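Local coordinates for hypothetical protein (Pyrococcus furiosus, PDB 2FZF), which is of unknown function but belongs to the rubrerythrin family of ferritin-like helical-bundle proteins, whose members commonly bind iron, at the interface of chains A and B. Numbering follows the deposited sequence. Chains: chain A/B, hypothetical protein.

Contact 1: the interface of chains A and B. Residues chain A 152-153, 155-157, 159-160; chain B 142, 145-146, 149.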
# COMPACT_ATOMS: atom_id res chain seq x y z
N TYR A 152 -4.36 -2.78 1.11
CA TYR A 152 -4.05 -2.55 2.53
C TYR A 152 -4.20 -1.07 2.89
O TYR A 152 -4.73 -0.74 3.96
CB TYR A 152 -2.65 -3.07 2.86
CG TYR A 152 -2.59 -4.58 3.03
CD1 TYR A 152 -3.33 -5.22 4.03
CD2 TYR A 152 -1.83 -5.38 2.17
CE1 TYR A 152 -3.30 -6.61 4.18
CE2 TYR A 152 -1.80 -6.77 2.31
CZ TYR A 152 -2.54 -7.38 3.31
OH TYR A 152 -2.51 -8.74 3.46
N THR A 153 -3.75 -0.19 2.01
CA THR A 153 -3.88 1.24 2.27
C THR A 153 -5.37 1.54 2.44
O THR A 153 -5.76 2.22 3.38
CB THR A 153 -3.32 2.09 1.10
OG1 THR A 153 -1.95 1.74 0.87
CG2 THR A 153 -3.40 3.57 1.43
N ARG A 155 -7.86 -0.39 3.39
CA ARG A 155 -8.43 -0.99 4.61
C ARG A 155 -8.00 -0.16 5.83
O ARG A 155 -8.73 -0.06 6.82
CB ARG A 155 -7.95 -2.45 4.76
CG ARG A 155 -8.68 -3.26 5.85
CD ARG A 155 -7.77 -4.34 6.44
NE ARG A 155 -7.81 -5.61 5.74
CZ ARG A 155 -6.91 -6.59 5.89
NH1 ARG A 155 -7.04 -7.72 5.20
NH2 ARG A 155 -5.88 -6.45 6.71
N ALA A 156 -6.80 0.43 5.77
CA ALA A 156 -6.35 1.25 6.89
C ALA A 156 -7.36 2.39 6.99
O ALA A 156 -7.94 2.65 8.05
CB ALA A 156 -4.94 1.79 6.63
N GLU A 157 -7.60 3.05 5.86
CA GLU A 157 -8.57 4.13 5.85
C GLU A 157 -9.90 3.65 6.43
O GLU A 157 -10.42 4.23 7.38
CB GLU A 157 -8.75 4.65 4.43
CG GLU A 157 -7.57 5.47 3.96
CD GLU A 157 -7.12 6.47 5.00
OE1 GLU A 157 -8.00 7.12 5.62
OE2 GLU A 157 -5.90 6.62 5.20
N GLU A 159 -10.49 1.26 8.26
CA GLU A 159 -10.25 0.93 9.67
C GLU A 159 -10.39 2.17 10.57
O GLU A 159 -11.05 2.13 11.60
CB GLU A 159 -8.83 0.33 9.80
CG GLU A 159 -8.60 -0.63 10.97
CD GLU A 159 -9.46 -1.89 10.89
OE1 GLU A 159 -10.66 -1.81 11.20
OE2 GLU A 159 -8.92 -2.95 10.50
N LEU A 160 -9.76 3.27 10.15
CA LEU A 160 -9.80 4.52 10.90
C LEU A 160 -11.11 5.28 10.71
O LEU A 160 -11.44 6.17 11.49
CB LEU A 160 -8.62 5.40 10.49
CG LEU A 160 -7.65 5.82 11.60
CD1 LEU A 160 -7.40 4.65 12.57
CD2 LEU A 160 -6.34 6.29 10.98
N TYR B 142 -4.68 0.04 11.92
CA TYR B 142 -4.39 1.00 10.87
C TYR B 142 -2.89 0.95 10.54
O TYR B 142 -2.51 0.73 9.39
CB TYR B 142 -4.83 2.41 11.31
CG TYR B 142 -4.19 3.54 10.53
CD1 TYR B 142 -3.01 4.14 10.98
CD2 TYR B 142 -4.71 3.96 9.31
CE1 TYR B 142 -2.37 5.12 10.23
CE2 TYR B 142 -4.07 4.93 8.55
CZ TYR B 142 -2.90 5.51 9.01
OH TYR B 142 -2.27 6.44 8.23
N ASP B 145 -1.77 -2.04 8.73
CA ASP B 145 -2.15 -2.02 7.32
C ASP B 145 -1.27 -1.09 6.48
O ASP B 145 -0.86 -1.43 5.38
CB ASP B 145 -3.63 -1.64 7.16
CG ASP B 145 -4.55 -2.77 7.60
OD1 ASP B 145 -4.10 -3.93 7.51
OD2 ASP B 145 -5.70 -2.50 8.03
N MET B 146 -0.99 0.10 7.01
CA MET B 146 -0.14 1.02 6.29
C MET B 146 1.24 0.40 6.09
O MET B 146 1.81 0.46 5.00
CB MET B 146 -0.06 2.34 7.04
CG MET B 146 -1.35 3.15 6.99
SD MET B 146 -1.96 3.44 5.29
CE MET B 146 -0.47 4.11 4.50
N GLY B 149 1.15 -2.26 3.60
CA GLY B 149 1.00 -1.56 2.35
C GLY B 149 2.35 -1.11 1.81
O GLY B 149 2.62 -1.25 0.62

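Contact 2: the interface of chains A and B. Residues chain A 159-160, 162-163, 166; chain B 135, 138-139, 141.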
# COMPACT_ATOMS: atom_id res chain seq x y z
N GLU A 159 -10.49 1.26 8.26
CA GLU A 159 -10.25 0.93 9.67
C GLU A 159 -10.39 2.17 10.57
O GLU A 159 -11.05 2.13 11.60
CB GLU A 159 -8.83 0.33 9.80
CG GLU A 159 -8.60 -0.63 10.97
CD GLU A 159 -9.46 -1.89 10.89
OE1 GLU A 159 -10.66 -1.81 11.20
OE2 GLU A 159 -8.92 -2.95 10.50
N LEU A 160 -9.76 3.27 10.15
CA LEU A 160 -9.80 4.52 10.90
C LEU A 160 -11.11 5.28 10.71
O LEU A 160 -11.44 6.17 11.49
CB LEU A 160 -8.62 5.40 10.49
CG LEU A 160 -7.65 5.82 11.60
CD1 LEU A 160 -7.40 4.65 12.57
CD2 LEU A 160 -6.34 6.29 10.98
N LEU A 162 -13.89 3.90 10.98
CA LEU A 162 -14.83 3.23 11.87
C LEU A 162 -14.91 3.92 13.22
O LEU A 162 -15.94 3.86 13.90
CB LEU A 162 -14.41 1.78 12.06
CG LEU A 162 -14.54 0.89 10.82
CD1 LEU A 162 -13.66 -0.33 11.01
CD2 LEU A 162 -16.00 0.51 10.58
N ASN A 163 -13.82 4.56 13.61
CA ASN A 163 -13.75 5.29 14.88
C ASN A 163 -14.66 6.52 14.80
O ASN A 163 -15.22 6.96 15.80
CB ASN A 163 -12.30 5.72 15.17
CG ASN A 163 -11.35 4.54 15.35
OD1 ASN A 163 -11.48 3.75 16.29
ND2 ASN A 163 -10.38 4.42 14.44
N MET A 166 -19.75 4.84 14.94
CA MET A 166 -19.94 3.71 15.84
C MET A 166 -20.70 4.09 17.11
O MET A 166 -21.28 5.17 17.20
CB MET A 166 -18.59 3.07 16.19
CG MET A 166 -18.03 2.16 15.09
SD MET A 166 -19.14 0.79 14.58
CE MET A 166 -19.95 1.51 13.14
N GLU B 135 -11.01 1.17 20.24
CA GLU B 135 -10.51 2.32 19.49
C GLU B 135 -9.00 2.24 19.26
O GLU B 135 -8.51 2.54 18.16
CB GLU B 135 -10.86 3.64 20.20
CG GLU B 135 -10.19 4.86 19.56
CD GLU B 135 -10.64 6.20 20.13
OE1 GLU B 135 -9.91 7.19 19.91
OE2 GLU B 135 -11.71 6.26 20.78
N ARG B 138 -8.12 -0.44 16.59
CA ARG B 138 -8.23 0.00 15.19
C ARG B 138 -6.95 0.72 14.80
O ARG B 138 -6.40 0.49 13.73
CB ARG B 138 -9.41 0.97 15.00
CG ARG B 138 -10.81 0.37 15.16
CD ARG B 138 -11.86 1.39 14.72
NE ARG B 138 -13.23 1.08 15.14
CZ ARG B 138 -13.87 -0.06 14.88
NH1 ARG B 138 -13.27 -1.04 14.20
NH2 ARG B 138 -15.12 -0.21 15.28
N LEU B 139 -6.51 1.61 15.70
CA LEU B 139 -5.30 2.40 15.51
C LEU B 139 -4.11 1.51 15.18
O LEU B 139 -3.40 1.75 14.21
CB LEU B 139 -5.02 3.19 16.80
CG LEU B 139 -4.89 4.72 16.70
CD1 LEU B 139 -3.59 5.09 15.99
CD2 LEU B 139 -6.12 5.28 15.97
N ARG B 141 -4.33 -1.48 14.21
CA ARG B 141 -4.71 -2.15 12.98
C ARG B 141 -4.40 -1.25 11.78
O ARG B 141 -3.89 -1.71 10.75
CB ARG B 141 -6.19 -2.54 13.02
CG ARG B 141 -6.35 -4.05 12.95
CD ARG B 141 -7.79 -4.47 13.05
NE ARG B 141 -8.25 -4.49 14.44
CZ ARG B 141 -9.39 -3.95 14.84
NH1 ARG B 141 -10.18 -3.35 13.97
NH2 ARG B 141 -9.74 -4.02 16.12

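Contact 1: the interface of chains A and B
The carboxylate oxygen OD1 of B:Asp145 is gripped by one hydrogen bond that is also a salt bridge, from the guanidinium NH2 of A:Arg155 at 3.2 Å. The donor comes from above the carboxylate plane, and the two flat groups are turned 62° apart. The bond is bent, 138° at the hydrogen, perhaps favouring charge attraction over direction. This is a helix-to-helix interface between two copies of a rubrerythrin-family protein, made by helix 134-164 of chain A and helix 134-162 of chain B. A:Arg155 leaves with CG anti to the backbone N and folds at chi3 (-89°), which lays its CD methylene against the second carboxylate oxygen, OD2. An arginine suits the place because its aliphatic stem packs while its tip pairs charge. The ring edge of A:Tyr152 meets NH2 of A:Arg155 in plane and may help to steady it, while the tyrosine CB lies 3.5 Å from the backbone O of B:Asp145. OD2 of B:Asp145 also lies 4.1 Å from OE2 of A:Glu159, a like-charged neighbour whose pKa-raising effect the nearby arginines probably offset.

Beside this pair the contact turns apolar. B:Tyr142, with CG anti to its backbone N, offers one ring face to the methyl CD2 of A:Leu160, 3.5 Å from the ring centroid in a CH-pi contact; CG of B:Met146 covers the opposite face. A:Ala156, a lone methyl, probably allows the helices to come close: its CB reaches CD2 of B:Tyr142 at 3.5 Å and SD of B:Met146 at 3.7 Å. B:Met146, bent at chi2 and chi3, curls its flexible thioether towards that methyl, and CG2 of A:Thr153 lies beyond the sulfur.

Contact 2: the interface of chains A and B
With CG anti to the carbonyl carbon (chi1 -68°) and the chain extended from CG to NE, B:Arg138 reaches from its helix across the end of helix 134-164 of chain A. A:Asn163 takes a similar first torsion, and the two side chains slide past each other in opposite directions, the amide alongside the arginine stem. CG of A:Asn163 sits at the edge of the guanidinium, in its plane, and the amide is turned 63° from that plane. Its oxygen OD1 lies 3.4 Å from NE of B:Arg138, close enough for a polar attraction. An asparagine fits here because its short, uncharged amide can lie against the methylenes and the NE end of the guanidinium.

A:Leu162 supplies a greasy platform: its CB stands 3.3 Å above the centre of one face of the B:Arg138 guanidinium, and CD1 lies over NH1 on the same face. Farther out, CG of A:Met166 approaches NH2 at 3.8 Å. This apolar cover should limit how freely the guanidinium can turn.

A second arginine pairs with A:Glu159. B:Arg141 bends at chi3 (-81°), and its NH1 forms a salt bridge with OE1 of A:Glu159 at 3.2 Å; the accompanying hydrogen bond is weak. OE1 lies at the edge of the B:Arg141 guanidinium, in plane, although the carboxylate as a whole is turned almost perpendicular to it. NH1 of B:Arg138 is 4.0 Å from the same oxygen, so both arginines probably add to a field favouring the ionised acid. Along the other flank, CD1 of A:Leu160 meets CD2 of B:Leu139 at 3.7 Å, branch tip to branch tip.

The site joins the last turns of helix 134-164 in chain A, with A:Met166 in the coil beyond, to the first turns of helix 134-162 in chain B.

About 10 Å separates the C-alpha centres of contact 1 and contact 2, which form neighbouring stretches of one surface between the last helices of the two chains. A:Glu159 and A:Leu160 belong to both, so one turn of helix 134-164 serves both, its leucine packing in each, its acid near an aspartate in contact 1 and an arginine in contact 2. The helices run in opposite senses: moving towards the C-terminus of chain A means moving towards the N-terminus of that in chain B. Two-fold symmetry repeats both contacts with the chains exchanged, which fits a dimer, although the structure alone does not prove this pair forms in the cell.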